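Local structure of ribonuclease S-3 (Pyrus pyrifolia, 1IQQ) at residues K132-L135 / L136-E139. The protein cleaves RNA as a T2-family ribonuclease of the pear pistil and takes part in self-incompatibility, the rejection of a plant's own pollen. Sequence-based numbering, arbitrary orientation.
Sequences KRAL and LDIE
The E139 carboxylate turns one flat face to the side chain of L135, whose CG sits almost squarely above the carboxylate carbon, 3.6 Å from E139 CD. Both leucine methyls lie over the same face: CD1 is displaced toward the glutamate methylene CG, and CD2 is 3.8 Å from E139 OE2. E139 gets there with its CG anti to the carbonyl carbon (chi1 -62°) and the chain then extended, which carries the acid back across the previous turn. A second carboxylate, that of D137, has the A134 methyl over one face, with A134 CB 3.8 Å from D137 OD2. Approaching that same oxygen from another direction, a water donates to D137 OD2 at 2.7 Å and accepts from A134 N at 2.9 Å. A134 is the N-cap, and its methyl cannot cap; the water-mediated link from N3 aspartate to N-cap amide resembles half of a capping box with water inserted. Within these segments A134 O receives two weak bonds, from D137 N and I138 N, whereas the first well-formed helical bond, E139 N to L135 O at 3.0 Å, is nearly straight (177°). An alanine in place of E139 would keep that backbone bond but would probably leave the L135 isobutyl group uncovered on its carboxylate side and freer to turn. All this lies at the surface, at the point where a short strand runs into helix 135-143, away from the active site. Strand 132-133 pairs antiparallel with strand 198-199, and R133 NE also hydrogen-bonds to O of Y200, the C-terminal residue. From the first turn of the helix, L135 and I138 both pack on L153 of strand 152-158 and on I198, seating the start of the helix against the sheet.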
loop_
_atom_site.group_PDB
_atom_site.type_symbol
_atom_site.label_atom_id
_atom_site.label_comp_id
_atom_site.label_asym_id
_atom_site.label_seq_id
_atom_site.Cartn_x
_atom_site.Cartn_y
_atom_site.Cartn_z
ATOM N N LYS A 132 4.914 17.220 12.800
ATOM C CA LYS A 132 3.547 16.921 13.161
ATOM C C LYS A 132 2.708 17.626 12.135
ATOM O O LYS A 132 2.937 18.804 11.801
ATOM C CB LYS A 132 3.228 17.487 14.558
ATOM C CG LYS A 132 3.793 16.561 15.653
ATOM C CD LYS A 132 3.514 17.121 17.074
ATOM C CE LYS A 132 4.244 16.341 18.166
ATOM N NZ LYS A 132 4.024 16.991 19.511
ATOM N N ARG A 133 1.742 16.912 11.580
ATOM C CA ARG A 133 0.936 17.461 10.514
ATOM C C ARG A 133 -0.574 17.346 10.750
ATOM O O ARG A 133 -1.036 16.502 11.547
ATOM C CB ARG A 133 1.290 16.701 9.257
ATOM C CG ARG A 133 2.779 16.841 9.007
ATOM C CD ARG A 133 3.079 16.147 7.755
ATOM N NE ARG A 133 4.522 16.111 7.506
ATOM C CZ ARG A 133 5.216 17.046 6.910
ATOM N NH1 ARG A 133 4.598 18.165 6.466
ATOM N NH2 ARG A 133 6.521 16.814 6.769
ATOM N N ALA A 134 -1.338 18.227 10.083
ATOM C CA ALA A 134 -2.776 18.090 10.080
ATOM C C ALA A 134 -3.204 16.991 9.098
ATOM O O ALA A 134 -2.704 16.894 7.938
ATOM C CB ALA A 134 -3.445 19.404 9.666
ATOM N N LEU A 135 -4.172 16.174 9.480
ATOM C CA LEU A 135 -4.666 15.103 8.602
ATOM C C LEU A 135 -5.110 15.655 7.258
ATOM O O LEU A 135 -4.799 15.013 6.244
ATOM C CB LEU A 135 -5.878 14.456 9.240
ATOM C CG LEU A 135 -6.624 13.455 8.401
ATOM C CD1 LEU A 135 -5.713 12.275 8.075
ATOM C CD2 LEU A 135 -7.888 12.966 9.151
ATOM N N LEU A 136 -5.797 16.797 7.235
ATOM C CA LEU A 136 -6.337 17.309 5.962
ATOM C C LEU A 136 -5.231 17.647 5.009
ATOM O O LEU A 136 -5.475 17.539 3.828
ATOM C CB LEU A 136 -7.194 18.563 6.191
ATOM C CG LEU A 136 -8.007 19.029 4.993
ATOM C CD1 LEU A 136 -8.834 17.890 4.406
ATOM C CD2 LEU A 136 -8.965 20.130 5.560
ATOM N N ASP A 137 -4.062 18.080 5.502
ATOM C CA ASP A 137 -2.984 18.415 4.569
ATOM C C ASP A 137 -2.451 17.132 3.920
ATOM O O ASP A 137 -2.130 17.151 2.725
ATOM C CB ASP A 137 -1.862 19.180 5.271
ATOM C CG ASP A 137 -2.281 20.582 5.698
ATOM O OD1 ASP A 137 -3.158 21.164 5.037
ATOM O OD2 ASP A 137 -1.720 21.085 6.692
ATOM N N ILE A 138 -2.355 16.023 4.658
ATOM C CA ILE A 138 -1.909 14.781 4.053
ATOM C C ILE A 138 -2.972 14.323 3.032
ATOM O O ILE A 138 -2.625 13.921 1.921
ATOM C CB ILE A 138 -1.759 13.717 5.176
ATOM C CG1 ILE A 138 -0.643 14.167 6.117
ATOM C CG2 ILE A 138 -1.339 12.359 4.498
ATOM C CD1 ILE A 138 -0.538 13.390 7.420
ATOM N N GLU A 139 -4.262 14.292 3.418
ATOM C CA GLU A 139 -5.338 13.938 2.530
ATOM C C GLU A 139 -5.403 14.819 1.286
ATOM O O GLU A 139 -5.530 14.243 0.174
ATOM C CB GLU A 139 -6.714 13.935 3.246
ATOM C CG GLU A 139 -6.770 12.862 4.415
ATOM C CD GLU A 139 -8.080 12.945 5.186
ATOM O OE1 GLU A 139 -8.557 14.073 5.399
ATOM O OE2 GLU A 139 -8.608 11.866 5.563
HETATM O O HOH W 1 0.189 19.924 8.285
#